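Local atomic coordinates of putative lipoprotein (Bacteroides thetaiotaomicron, PDB entry 4Q1Z), a protein that is of unknown function but, as a two-domain putative lipoprotein of the DUF4876 family, is probably tethered to the bacterial membrane by a lipid. Residues V125-D129 / Q200-H205; I147-L152 / A265-V271; R177-P182 / F223-M227; V243-G247 / V297-K301. All coordinates share one frame; numbering follows the deposited sequence. Where two conformers were deposited one is given.

Contact 1 of 4, residues V125-D129 / Q200-H205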
loop_
_atom_site.group_PDB
_atom_site.type_symbol
_atom_site.label_atom_id
_atom_site.label_comp_id
_atom_site.label_asym_id
_atom_site.label_seq_id
_atom_site.Cartn_x
_atom_site.Cartn_y
_atom_site.Cartn_z
ATOM N N VAL A 125 6.001 29.455 4.068
ATOM C CA VAL A 125 5.405 28.133 3.908
ATOM C C VAL A 125 6.507 27.104 4.159
ATOM O O VAL A 125 7.689 27.463 4.172
ATOM C CB VAL A 125 4.693 27.938 2.520
ATOM C CG1 VAL A 125 3.657 29.030 2.257
ATOM C CG2 VAL A 125 5.678 27.809 1.347
ATOM N N TYR A 126 6.123 25.853 4.383
ATOM C CA TYR A 126 7.021 24.713 4.551
ATOM C C TYR A 126 6.460 23.559 3.717
ATOM O O TYR A 126 5.398 23.045 4.056
ATOM C CB TYR A 126 7.187 24.314 6.038
ATOM C CG TYR A 126 8.327 23.340 6.283
ATOM C CD1 TYR A 126 9.653 23.764 6.250
ATOM C CD2 TYR A 126 8.080 21.999 6.575
ATOM C CE1 TYR A 126 10.707 22.877 6.474
ATOM C CE2 TYR A 126 9.128 21.097 6.784
ATOM C CZ TYR A 126 10.443 21.548 6.754
ATOM O OH TYR A 126 11.503 20.700 7.000
ATOM N N PHE A 127 7.119 23.204 2.600
ATOM C CA PHE A 127 6.641 22.118 1.747
ATOM C C PHE A 127 7.562 20.877 1.858
ATOM O O PHE A 127 7.434 19.954 1.040
ATOM C CB PHE A 127 6.530 22.596 0.262
ATOM C CG PHE A 127 7.798 23.184 -0.320
ATOM C CD1 PHE A 127 8.934 22.394 -0.506
ATOM C CD2 PHE A 127 7.883 24.538 -0.609
ATOM C CE1 PHE A 127 10.122 22.951 -0.971
ATOM C CE2 PHE A 127 9.081 25.098 -1.059
ATOM C CZ PHE A 127 10.184 24.301 -1.245
ATOM N N ARG A 128 8.516 20.865 2.829
ATOM C CA ARG A 128 9.495 19.752 2.902
ATOM C C ARG A 128 9.113 18.636 3.888
ATOM O O ARG A 128 9.870 17.673 4.024
ATOM C CB ARG A 128 10.899 20.254 3.219
ATOM C CG ARG A 128 11.230 21.568 2.561
ATOM C CD ARG A 128 12.616 22.059 2.875
ATOM N NE ARG A 128 12.938 23.203 2.019
ATOM C CZ ARG A 128 13.424 23.084 0.791
ATOM N NH1 ARG A 128 13.732 21.889 0.308
ATOM N NH2 ARG A 128 13.641 24.163 0.049
ATOM N N ASP A 129 7.928 18.727 4.518
ATOM C CA ASP A 129 7.468 17.708 5.469
ATOM C C ASP A 129 6.724 16.511 4.770
ATOM O O ASP A 129 6.306 15.580 5.458
ATOM C CB ASP A 129 6.609 18.340 6.592
ATOM C CG ASP A 129 5.514 19.299 6.153
ATOM O OD1 ASP A 129 5.257 19.400 4.921
ATOM O OD2 ASP A 129 4.848 19.878 7.039
ATOM N N GLN A 200 10.298 13.209 1.722
ATOM C CA GLN A 200 10.971 14.064 0.738
ATOM C C GLN A 200 12.344 14.432 1.329
ATOM O O GLN A 200 13.367 14.303 0.664
ATOM C CB GLN A 200 10.123 15.328 0.449
ATOM C CG GLN A 200 10.840 16.365 -0.388
ATOM C CD GLN A 200 10.319 17.770 -0.211
ATOM O OE1 GLN A 200 11.054 18.665 0.213
ATOM N NE2 GLN A 200 9.079 18.024 -0.616
ATOM N N PHE A 201 12.334 14.837 2.618
ATOM C CA PHE A 201 13.466 15.268 3.430
ATOM C C PHE A 201 13.297 14.636 4.797
ATOM O O PHE A 201 12.480 15.100 5.587
ATOM C CB PHE A 201 13.480 16.816 3.476
ATOM C CG PHE A 201 14.462 17.510 4.398
ATOM C CD1 PHE A 201 15.806 17.163 4.394
ATOM C CD2 PHE A 201 14.056 18.578 5.192
ATOM C CE1 PHE A 201 16.708 17.816 5.235
ATOM C CE2 PHE A 201 14.957 19.237 6.019
ATOM C CZ PHE A 201 16.283 18.870 6.019
ATOM N N ALA A 202 13.981 13.516 5.049
ATOM C CA ALA A 202 13.781 12.780 6.308
ATOM C C ALA A 202 14.501 13.447 7.500
ATOM O O ALA A 202 15.467 12.899 8.026
ATOM C CB ALA A 202 14.208 11.328 6.149
ATOM N N ALA A 203 13.975 14.603 7.959
ATOM C CA ALA A 203 14.544 15.342 9.084
ATOM C C ALA A 203 13.496 15.745 10.129
ATOM O O ALA A 203 12.289 15.641 9.885
ATOM C CB ALA A 203 15.259 16.591 8.578
ATOM N N ASN A 204 13.965 16.246 11.289
ATOM C CA ASN A 204 13.061 16.757 12.307
ATOM C C ASN A 204 12.537 18.126 11.878
ATOM O O ASN A 204 13.149 19.158 12.153
ATOM C CB ASN A 204 13.703 16.825 13.683
ATOM C CG ASN A 204 12.682 17.168 14.736
ATOM O OD1 ASN A 204 11.472 17.288 14.449
ATOM N ND2 ASN A 204 13.142 17.321 15.971
ATOM N N HIS A 205 11.394 18.119 11.201
ATOM C CA HIS A 205 10.735 19.317 10.673
ATOM C C HIS A 205 10.298 20.275 11.774
ATOM O O HIS A 205 10.074 21.448 11.492
ATOM C CB HIS A 205 9.506 18.920 9.840
ATOM C CG HIS A 205 9.813 17.944 8.754
ATOM N ND1 HIS A 205 10.771 18.215 7.786
ATOM C CD2 HIS A 205 9.263 16.735 8.503
ATOM C CE1 HIS A 205 10.786 17.158 6.995
ATOM N NE2 HIS A 205 9.893 16.241 7.382
HETATM O O HOH W 1 9.866 15.034 3.970
HETATM O O HOH W 2 8.983 13.766 6.783
#

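Contact 2 of 4, residues I147-L152 / A265-V271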
loop_
_atom_site.group_PDB
_atom_site.type_symbol
_atom_site.label_atom_id
_atom_site.label_comp_id
_atom_site.label_asym_id
_atom_site.label_seq_id
_atom_site.Cartn_x
_atom_site.Cartn_y
_atom_site.Cartn_z
ATOM N N ILE A 147 11.387 -2.210 -6.023
ATOM C CA ILE A 147 10.011 -1.794 -6.286
ATOM C C ILE A 147 10.107 -0.308 -6.627
ATOM O O ILE A 147 10.952 0.401 -6.065
ATOM C CB ILE A 147 9.054 -2.116 -5.107
ATOM C CG1 ILE A 147 8.682 -3.616 -5.113
ATOM C CG2 ILE A 147 7.778 -1.254 -5.154
ATOM C CD1 ILE A 147 7.958 -4.083 -3.930
ATOM N N TYR A 148 9.294 0.139 -7.600
ATOM C CA TYR A 148 9.298 1.508 -8.082
ATOM C C TYR A 148 8.245 2.359 -7.429
ATOM O O TYR A 148 7.210 1.855 -7.005
ATOM C CB TYR A 148 9.059 1.513 -9.585
ATOM C CG TYR A 148 10.174 0.893 -10.383
ATOM C CD1 TYR A 148 10.183 -0.470 -10.661
ATOM C CD2 TYR A 148 11.229 1.666 -10.862
ATOM C CE1 TYR A 148 11.218 -1.051 -11.383
ATOM C CE2 TYR A 148 12.277 1.095 -11.575
ATOM C CZ TYR A 148 12.264 -0.265 -11.842
ATOM O OH TYR A 148 13.298 -0.843 -12.545
ATOM N N PHE A 149 8.509 3.669 -7.395
ATOM C CA PHE A 149 7.660 4.747 -6.917
ATOM C C PHE A 149 7.641 5.811 -7.970
ATOM O O PHE A 149 8.711 6.253 -8.383
ATOM C CB PHE A 149 8.191 5.333 -5.581
ATOM C CG PHE A 149 7.348 6.456 -5.026
ATOM C CD1 PHE A 149 7.371 7.729 -5.611
ATOM C CD2 PHE A 149 6.545 6.255 -3.906
ATOM C CE1 PHE A 149 6.539 8.751 -5.147
ATOM C CE2 PHE A 149 5.753 7.297 -3.401
ATOM C CZ PHE A 149 5.751 8.536 -4.031
ATOM N N ALA A 150 6.444 6.282 -8.349
ATOM C CA ALA A 150 6.286 7.365 -9.304
ATOM C C ALA A 150 5.097 8.283 -8.965
ATOM O O ALA A 150 4.120 7.860 -8.331
ATOM C CB ALA A 150 6.103 6.797 -10.718
ATOM N N ASN A 151 5.202 9.548 -9.411
ATOM C CA ASN A 151 4.114 10.521 -9.411
ATOM C C ASN A 151 3.724 10.670 -10.882
ATOM O O ASN A 151 4.581 10.558 -11.763
ATOM C CB ASN A 151 4.463 11.857 -8.724
ATOM C CG ASN A 151 5.410 12.748 -9.477
ATOM O OD1 ASN A 151 6.595 12.476 -9.560
ATOM N ND2 ASN A 151 4.910 13.843 -10.028
ATOM N N LEU A 152 2.447 10.805 -11.162
ATOM C CA LEU A 152 2.016 10.865 -12.556
ATOM C C LEU A 152 1.832 12.291 -13.014
ATOM O O LEU A 152 1.683 13.189 -12.193
ATOM C CB LEU A 152 0.697 10.060 -12.810
ATOM C CG LEU A 152 0.505 8.666 -12.181
ATOM C CD1 LEU A 152 -0.799 8.115 -12.593
ATOM C CD2 LEU A 152 1.593 7.677 -12.603
ATOM N N ALA A 265 -0.713 12.424 -8.019
ATOM C CA ALA A 265 -1.152 11.078 -8.386
ATOM C C ALA A 265 0.058 10.154 -8.143
ATOM O O ALA A 265 1.109 10.338 -8.763
ATOM C CB ALA A 265 -1.634 11.042 -9.830
ATOM N N TYR A 266 -0.056 9.260 -7.142
ATOM C CA TYR A 266 1.040 8.389 -6.662
ATOM C C TYR A 266 0.837 6.949 -7.045
ATOM O O TYR A 266 -0.266 6.438 -6.910
ATOM C CB TYR A 266 1.137 8.484 -5.107
ATOM C CG TYR A 266 0.963 9.900 -4.583
ATOM C CD1 TYR A 266 1.939 10.875 -4.808
ATOM C CD2 TYR A 266 -0.200 10.281 -3.915
ATOM C CE1 TYR A 266 1.762 12.192 -4.381
ATOM C CE2 TYR A 266 -0.365 11.592 -3.438
ATOM C CZ TYR A 266 0.608 12.551 -3.703
ATOM O OH TYR A 266 0.460 13.853 -3.286
ATOM N N VAL A 267 1.908 6.273 -7.471
ATOM C CA VAL A 267 1.880 4.838 -7.784
ATOM C C VAL A 267 3.125 4.145 -7.241
ATOM O O VAL A 267 4.222 4.705 -7.266
ATOM C CB VAL A 267 1.698 4.468 -9.302
ATOM C CG1 VAL A 267 0.316 4.845 -9.832
ATOM C CG2 VAL A 267 2.805 5.042 -10.181
ATOM N N ILE A 268 2.949 2.884 -6.820
ATOM C CA ILE A 268 4.033 1.965 -6.490
ATOM C C ILE A 268 3.828 0.774 -7.405
ATOM O O ILE A 268 2.684 0.326 -7.587
ATOM C CB ILE A 268 4.244 1.593 -5.007
ATOM C CG1 ILE A 268 2.927 1.123 -4.306
ATOM C CG2 ILE A 268 4.993 2.751 -4.271
ATOM C CD1 ILE A 268 3.118 0.323 -3.057
ATOM N N PHE A 269 4.906 0.316 -8.060
ATOM C CA PHE A 269 4.783 -0.771 -9.032
ATOM C C PHE A 269 6.019 -1.673 -9.060
ATOM O O PHE A 269 7.152 -1.239 -8.787
ATOM C CB PHE A 269 4.463 -0.230 -10.427
ATOM C CG PHE A 269 5.483 0.686 -11.072
ATOM C CD1 PHE A 269 5.496 2.055 -10.790
ATOM C CD2 PHE A 269 6.379 0.196 -12.038
ATOM C CE1 PHE A 269 6.398 2.908 -11.431
ATOM C CE2 PHE A 269 7.280 1.049 -12.671
ATOM C CZ PHE A 269 7.262 2.405 -12.387
ATOM N N ARG A 270 5.757 -2.949 -9.384
ATOM C CA ARG A 270 6.770 -4.003 -9.449
ATOM C C ARG A 270 6.926 -4.516 -10.879
ATOM O O ARG A 270 5.948 -4.800 -11.559
ATOM C CB ARG A 270 6.395 -5.162 -8.494
ATOM C CG ARG A 270 7.572 -6.049 -8.095
ATOM C CD ARG A 270 7.116 -7.321 -7.397
ATOM N NE ARG A 270 8.225 -8.011 -6.732
ATOM C CZ ARG A 270 9.001 -8.928 -7.306
ATOM N NH1 ARG A 270 8.801 -9.283 -8.570
ATOM N NH2 ARG A 270 9.983 -9.498 -6.621
ATOM N N VAL A 271 8.166 -4.619 -11.338
ATOM C CA VAL A 271 8.476 -5.133 -12.678
ATOM C C VAL A 271 8.830 -6.607 -12.457
ATOM O O VAL A 271 9.716 -6.893 -11.652
ATOM C CB VAL A 271 9.577 -4.330 -13.442
ATOM C CG1 VAL A 271 9.920 -4.991 -14.776
ATOM C CG2 VAL A 271 9.138 -2.892 -13.678
HETATM O O HOH W 3 1.016 13.861 -9.657
#

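Contact 3 of 4, residues R177-P182 / F223-M227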
loop_
_atom_site.group_PDB
_atom_site.type_symbol
_atom_site.label_atom_id
_atom_site.label_comp_id
_atom_site.label_asym_id
_atom_site.label_seq_id
_atom_site.Cartn_x
_atom_site.Cartn_y
_atom_site.Cartn_z
ATOM N N ARG A 177 8.192 11.644 -12.663
ATOM C CA ARG A 177 9.456 11.185 -12.056
ATOM C C ARG A 177 9.260 9.774 -11.470
ATOM O O ARG A 177 8.190 9.462 -10.953
ATOM C CB ARG A 177 9.996 12.169 -10.995
ATOM C CG ARG A 177 11.490 11.970 -10.749
ATOM C CD ARG A 177 12.041 12.823 -9.631
ATOM N NE ARG A 177 11.920 14.263 -9.889
ATOM C CZ ARG A 177 12.873 15.019 -10.434
ATOM N NH1 ARG A 177 14.025 14.480 -10.812
ATOM N NH2 ARG A 177 12.674 16.316 -10.617
ATOM N N VAL A 178 10.271 8.916 -11.626
ATOM C CA VAL A 178 10.295 7.505 -11.186
ATOM C C VAL A 178 11.543 7.275 -10.310
ATOM O O VAL A 178 12.642 7.725 -10.645
ATOM C CB VAL A 178 10.259 6.473 -12.375
ATOM C CG1 VAL A 178 10.001 5.058 -11.870
ATOM C CG2 VAL A 178 9.249 6.864 -13.471
ATOM N N TRP A 179 11.335 6.628 -9.170
ATOM C CA TRP A 179 12.345 6.204 -8.206
ATOM C C TRP A 179 12.185 4.711 -7.999
ATOM O O TRP A 179 11.145 4.145 -8.354
ATOM C CB TRP A 179 12.191 6.930 -6.845
ATOM C CG TRP A 179 12.248 8.422 -6.886
ATOM C CD1 TRP A 179 11.207 9.279 -7.125
ATOM C CD2 TRP A 179 13.381 9.243 -6.566
ATOM N NE1 TRP A 179 11.647 10.581 -7.056
ATOM C CE2 TRP A 179 12.966 10.587 -6.660
ATOM C CE3 TRP A 179 14.716 8.973 -6.206
ATOM C CZ2 TRP A 179 13.829 11.661 -6.368
ATOM C CZ3 TRP A 179 15.586 10.035 -5.990
ATOM C CH2 TRP A 179 15.137 11.361 -6.060
ATOM N N LYS A 180 13.194 4.074 -7.402
ATOM C CA LYS A 180 13.105 2.670 -7.009
ATOM C C LYS A 180 13.803 2.466 -5.681
ATOM O O LYS A 180 14.652 3.260 -5.274
ATOM C CB LYS A 180 13.610 1.680 -8.086
ATOM C CG LYS A 180 15.108 1.550 -8.276
ATOM C CD LYS A 180 15.363 0.464 -9.299
ATOM C CE LYS A 180 16.785 0.457 -9.779
ATOM N NZ LYS A 180 17.037 -0.680 -10.701
ATOM N N PHE A 181 13.426 1.414 -4.991
ATOM C CA PHE A 181 14.094 1.069 -3.757
ATOM C C PHE A 181 15.429 0.440 -4.130
ATOM O O PHE A 181 15.471 -0.349 -5.088
ATOM C CB PHE A 181 13.231 0.088 -2.927
ATOM C CG PHE A 181 12.051 0.707 -2.213
ATOM C CD1 PHE A 181 12.184 1.222 -0.928
ATOM C CD2 PHE A 181 10.789 0.733 -2.808
ATOM C CE1 PHE A 181 11.088 1.767 -0.255
ATOM C CE2 PHE A 181 9.679 1.258 -2.119
ATOM C CZ PHE A 181 9.846 1.793 -0.859
ATOM N N PRO A 182 16.530 0.734 -3.393
ATOM C CA PRO A 182 17.791 -0.007 -3.635
ATOM C C PRO A 182 17.668 -1.471 -3.134
ATOM O O PRO A 182 16.583 -1.900 -2.720
ATOM C CB PRO A 182 18.819 0.801 -2.837
ATOM C CG PRO A 182 18.048 1.433 -1.743
ATOM C CD PRO A 182 16.648 1.647 -2.232
ATOM N N PHE A 223 13.280 5.510 4.461
ATOM C CA PHE A 223 13.817 6.044 3.213
ATOM C C PHE A 223 13.533 7.531 3.037
ATOM O O PHE A 223 12.702 8.108 3.738
ATOM C CB PHE A 223 13.265 5.259 2.000
ATOM C CG PHE A 223 13.985 3.955 1.782
ATOM C CD1 PHE A 223 13.635 2.822 2.503
ATOM C CD2 PHE A 223 15.078 3.883 0.930
ATOM C CE1 PHE A 223 14.348 1.631 2.353
ATOM C CE2 PHE A 223 15.802 2.704 0.798
ATOM C CZ PHE A 223 15.423 1.579 1.494
ATOM N N GLU A 224 14.275 8.153 2.112
ATOM C CA GLU A 224 14.115 9.542 1.723
ATOM C C GLU A 224 14.482 9.725 0.274
ATOM O O GLU A 224 15.262 8.955 -0.255
ATOM C CB GLU A 224 14.911 10.494 2.608
ATOM C CG GLU A 224 16.415 10.359 2.526
ATOM C CD GLU A 224 17.145 11.495 3.196
ATOM O OE1 GLU A 224 16.489 12.496 3.557
ATOM O OE2 GLU A 224 18.376 11.377 3.378
ATOM N N PHE A 225 13.874 10.727 -0.373
ATOM C CA PHE A 225 14.128 11.118 -1.758
ATOM C C PHE A 225 15.216 12.198 -1.782
ATOM O O PHE A 225 14.922 13.350 -2.121
ATOM C CB PHE A 225 12.842 11.638 -2.403
ATOM C CG PHE A 225 11.724 10.641 -2.537
ATOM C CD1 PHE A 225 11.748 9.676 -3.541
ATOM C CD2 PHE A 225 10.590 10.733 -1.736
ATOM C CE1 PHE A 225 10.686 8.776 -3.701
ATOM C CE2 PHE A 225 9.512 9.843 -1.910
ATOM C CZ PHE A 225 9.577 8.862 -2.888
ATOM N N ASN A 226 16.451 11.852 -1.377
ATOM C CA ASN A 226 17.548 12.822 -1.341
ATOM C C ASN A 226 17.962 13.270 -2.773
ATOM O O ASN A 226 18.085 12.448 -3.677
ATOM C CB ASN A 226 18.738 12.235 -0.587
ATOM C CG ASN A 226 19.953 13.101 -0.498
ATOM O OD1 ASN A 226 19.887 14.316 -0.313
ATOM N ND2 ASN A 226 21.108 12.472 -0.574
HETATM N N MSE A 227 18.146 14.576 -2.973
HETATM C CA MSE A 227 18.561 15.123 -4.263
HETATM C C MSE A 227 19.773 16.049 -4.058
HETATM O O MSE A 227 20.117 16.862 -4.934
HETATM C CB MSE A 227 17.394 15.850 -4.960
HETATM C CG MSE A 227 16.246 14.905 -5.298
HETATM SE SE MSE A 227 14.888 15.656 -6.413
HETATM C CE MSE A 227 15.834 15.663 -8.110
#

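Contact 4 of 4, residues V243-G247 / V297-K301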
loop_
_atom_site.group_PDB
_atom_site.type_symbol
_atom_site.label_atom_id
_atom_site.label_comp_id
_atom_site.label_asym_id
_atom_site.label_seq_id
_atom_site.Cartn_x
_atom_site.Cartn_y
_atom_site.Cartn_z
ATOM N N VAL A 243 15.378 7.011 -11.058
ATOM C CA VAL A 243 15.200 6.213 -12.263
ATOM C C VAL A 243 14.965 7.077 -13.504
ATOM O O VAL A 243 15.655 6.870 -14.503
ATOM C CB VAL A 243 14.082 5.140 -12.104
ATOM C CG1 VAL A 243 13.815 4.413 -13.419
ATOM C CG2 VAL A 243 14.438 4.136 -11.012
ATOM N N PHE A 244 13.963 7.965 -13.484
ATOM C CA PHE A 244 13.594 8.716 -14.670
ATOM C C PHE A 244 13.028 10.071 -14.355
ATOM O O PHE A 244 12.220 10.216 -13.452
ATOM C CB PHE A 244 12.534 7.910 -15.474
ATOM C CG PHE A 244 11.871 8.609 -16.652
ATOM C CD1 PHE A 244 10.840 9.529 -16.452
ATOM C CD2 PHE A 244 12.216 8.284 -17.959
ATOM C CE1 PHE A 244 10.225 10.153 -17.538
ATOM C CE2 PHE A 244 11.559 8.871 -19.041
ATOM C CZ PHE A 244 10.596 9.820 -18.826
ATOM N N TYR A 245 13.418 11.050 -15.161
ATOM C CA TYR A 245 12.931 12.423 -15.159
ATOM C C TYR A 245 13.259 12.983 -16.502
ATOM O O TYR A 245 14.406 12.887 -16.923
ATOM C CB TYR A 245 13.489 13.283 -14.014
ATOM C CG TYR A 245 12.849 14.651 -13.941
ATOM C CD1 TYR A 245 11.493 14.795 -13.655
ATOM C CD2 TYR A 245 13.593 15.808 -14.183
ATOM C CE1 TYR A 245 10.887 16.053 -13.611
ATOM C CE2 TYR A 245 12.996 17.074 -14.145
ATOM C CZ TYR A 245 11.643 17.190 -13.840
ATOM O OH TYR A 245 11.035 18.428 -13.768
ATOM N N GLN A 246 12.220 13.438 -17.220
ATOM C CA GLN A 246 12.249 14.066 -18.536
ATOM C C GLN A 246 13.118 13.299 -19.578
ATOM O O GLN A 246 13.935 13.891 -20.296
ATOM C CB GLN A 246 12.678 15.542 -18.397
ATOM C CG GLN A 246 11.570 16.354 -17.738
ATOM C CD GLN A 246 11.864 17.816 -17.564
ATOM O OE1 GLN A 246 12.975 18.301 -17.807
ATOM N NE2 GLN A 246 10.837 18.553 -17.159
ATOM N N GLY A 247 12.893 11.993 -19.659
ATOM C CA GLY A 247 13.588 11.096 -20.580
ATOM C C GLY A 247 14.973 10.637 -20.156
ATOM O O GLY A 247 15.599 9.862 -20.874
ATOM N N VAL A 297 9.276 17.435 -23.217
ATOM C CA VAL A 297 9.073 16.852 -21.900
ATOM C C VAL A 297 8.505 15.440 -22.123
ATOM O O VAL A 297 7.455 15.256 -22.740
ATOM C CB VAL A 297 8.217 17.758 -20.969
ATOM C CG1 VAL A 297 8.077 17.145 -19.590
ATOM C CG2 VAL A 297 8.842 19.155 -20.854
ATOM N N TYR A 298 9.294 14.455 -21.681
ATOM C CA TYR A 298 9.111 13.026 -21.797
ATOM C C TYR A 298 8.620 12.457 -20.498
ATOM O O TYR A 298 9.058 12.874 -19.411
ATOM C CB TYR A 298 10.421 12.339 -22.232
ATOM C CG TYR A 298 10.674 12.460 -23.719
ATOM C CD1 TYR A 298 10.128 11.546 -24.616
ATOM C CD2 TYR A 298 11.418 13.517 -24.237
ATOM C CE1 TYR A 298 10.315 11.677 -25.990
ATOM C CE2 TYR A 298 11.613 13.662 -25.610
ATOM C CZ TYR A 298 11.061 12.737 -26.486
ATOM O OH TYR A 298 11.248 12.870 -27.853
ATOM N N TYR A 299 7.664 11.513 -20.624
ATOM C CA TYR A 299 7.022 10.827 -19.510
ATOM C C TYR A 299 7.266 9.355 -19.621
ATOM O O TYR A 299 7.495 8.850 -20.726
ATOM C CB TYR A 299 5.531 11.171 -19.484
ATOM C CG TYR A 299 5.317 12.662 -19.291
ATOM C CD1 TYR A 299 5.736 13.303 -18.122
ATOM C CD2 TYR A 299 4.799 13.449 -20.315
ATOM C CE1 TYR A 299 5.600 14.675 -17.964
ATOM C CE2 TYR A 299 4.628 14.821 -20.151
ATOM C CZ TYR A 299 5.015 15.422 -18.966
ATOM O OH TYR A 299 4.838 16.763 -18.778
ATOM N N ALA A 300 7.339 8.673 -18.482
ATOM C CA ALA A 300 7.629 7.227 -18.500
ATOM C C ALA A 300 6.355 6.460 -18.598
ATOM O O ALA A 300 5.396 6.770 -17.894
ATOM C CB ALA A 300 8.397 6.816 -17.251
ATOM N N LYS A 301 6.324 5.476 -19.498
ATOM C CA LYS A 301 5.157 4.618 -19.706
ATOM C C LYS A 301 5.174 3.537 -18.658
ATOM O O LYS A 301 6.001 2.633 -18.708
ATOM C CB LYS A 301 5.112 4.044 -21.134
ATOM C CG LYS A 301 4.720 5.076 -22.177
ATOM C CD LYS A 301 4.640 4.403 -23.529
ATOM C CE LYS A 301 4.942 5.372 -24.654
ATOM N NZ LYS A 301 4.901 4.722 -25.988
HETATM O O HOH W 4 9.342 13.801 -16.804
#

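Contact 1 of 4, residues V125-D129 / Q200-H205
Two first torsions bring Tyr126 and His205 together: the phenol ring extends across to the other loop with CG opposite the backbone N (chi1 -168°), whereas in His205 CG stands beside the backbone N and anti to the carbonyl carbon (chi1 -54°), which presents the imidazole to Tyr126. Their side chains cross at about a right angle, and Tyr126 OH is hydrogen-bonded to His205 ND1 at 2.7 Å. Asp129 CA stands over one imidazole face in a CH-pi contact, 3.6 Å from the ring centroid, while Ala203 O lies over the opposite face, so the ring is filled in on both sides. Its other nitrogen, NE2, meets a water at 2.7 Å. Replacing His205 by alanine would probably leave Tyr126 OH without this mate and open a gap between Asp129 and Ala203. A second water bridges the backbones, 2.6 Å from Arg128 O and 2.8 Å from Phe201 N. Gln200 NE2 makes a weak bond to Phe127 O (3.0 Å) and also binds Gln130, while its OE1 rests against Arg128 CB. This is loop-to-loop packing at adjoining ends of two antiparallel neighbours in the large mixed sheet, strands 131-136 and 195-199, with an inverse gamma turn centred on Ala202.

Contact 2 of 4, residues I147-L152 / A265-V271
Tyr148 lays its CB over the centre of the Phe269 ring, 3.4 Å from the centroid and close to the ring normal. The two rings are nearly parallel, their planes 13° apart, but slid so far along that they barely overlap. Phe269 reaches this place because its CG sits between the backbone N and the carbonyl carbon (chi1 62°), which turns the ring back over the neighbouring strand; the Ala150 methyl then meets its edge. Trp277 packs edge-to-face against both rings. Further along this face the Leu152 and Val267 side chains cross at about a right angle, Leu152 CD2 3.8 Å from Val267 CG2, and at the other end Tyr148 CE1 touches Val271 CG2 at 3.6 Å. On the reverse face Phe149 CD2 meets Ile268 CG2 at 3.8 Å. A leucine in place of Phe269 would probably lose the flat surface under Tyr148 CB and leave Trp277 without one of its ring partners. Between these side-chain layers, antiparallel strands 148-152 and 265-269 share five backbone hydrogen bonds, among them a reciprocal pair between Ala150 and Val267. The chemistry is divided: main-chain bonds set the register, and largely apolar side chains pack each face, Phe149 against Phe110 and Phe269 against Val178.

Contact 3 of 4, residues R177-P182 / F223-M227
Two edge-to-face ring pairs carry the aromatic part of this contact. Phe225 points its edge at the face of the Trp179 indole, CD1 standing 3.5 Å from CD2 of Trp179, with the planes turned 59° apart. In the second pair the edge of Phe181 meets the face of Phe223 almost perpendicularly (86°), the centroids 5.2 Å apart. Phe225 also reaches Phe149, so the cluster continues into the next strand. These rings meet across a strand that separates their backbones: in the large mixed sheet, strands 177-180 and 223-224 flank strand 238-245, and Met240 of that middle strand touches Trp179, Phe181 and Phe223. Aliphatic packing adds to the ring pairs. Pro182 comes toward Phe223 from the opposite direction, its CD 3.3 Å from Phe223 CE2. Met227, present as selenomethionine, runs along the indole edge, with CG 3.8 Å from Trp179 CH2 and selenium 5.4 Å from the centroid of the six-membered ring, a Met-aromatic contact made in the ring plane and not over the face. The chain bends at its third torsion (chi3 74°), carrying the terminal methyl over one face of the Arg177 guanidinium, where Met227 CE lies 3.5 Å from Arg177 NH1. The same NH1 is hydrogen-bonded to Met251 O and His242 NE2.

Contact 4 of 4, residues V243-G247 / V297-K301
Phe244 and Ala300 make a mainly apolar contact between two sheets, at the end of strand 238-245 in the large mixed sheet and the start of strand 299-303 in a small three-stranded antiparallel one. A classic beta bulge lies in the first of these strands, where Val243 and Phe244 both face Val178. The phenylalanine side chain reaches the other segment with CG anti to the backbone N (chi1 172°). Ala300 CB sits over the centre of one face of the ring in a CH-pi contact, 3.7 Å from the centroid and near the normal. The far edge of the ring runs up to the main chain of the other segment: Phe244 CZ is 3.5 Å from Tyr298 O, which lies near the ring plane, and CE1 is 3.4 Å from Ala300 N. Pro279 and Val178 touch both Phe244 and Ala300. At Gln246 and Gly247, both with positive phi, the chain turns. Gly247 N lies 3.6 Å from Tyr298 CB, a close approach of the glycine backbone to the tyrosine. The extended Gln246 side chain crosses Val297 obliquely, NE2 3.9 Å from Val297 CG1. A water links the two backbones, accepting from Gln246 N at 2.9 Å and donating to Tyr298 O at 2.8 Å.

From the N terminus, the sheet of the first domain is passed before residues 125-129, 147-152 and 177-182 open contacts 1, 2 and 3 in turn. Residues 200-205 then close contact 1, and 223-227 close contact 3, so these two loops cross; Glu224 joins them by a probable hydrogen bond to Ala202. After 243-247 open contact 4, residues 265-271 close contact 2, which therefore crosses contacts 1 and 4 and encloses contact 3. Residues 297-301 close contact 4 last. Contacts 2, 3 and 4 share the large mixed sheet through neighbouring strands 148-152, 177-180 and 238-245; contact 1 joins loops at the ends of its inner strands 131-136 and 195-199, and contact 4 reaches the small sheet.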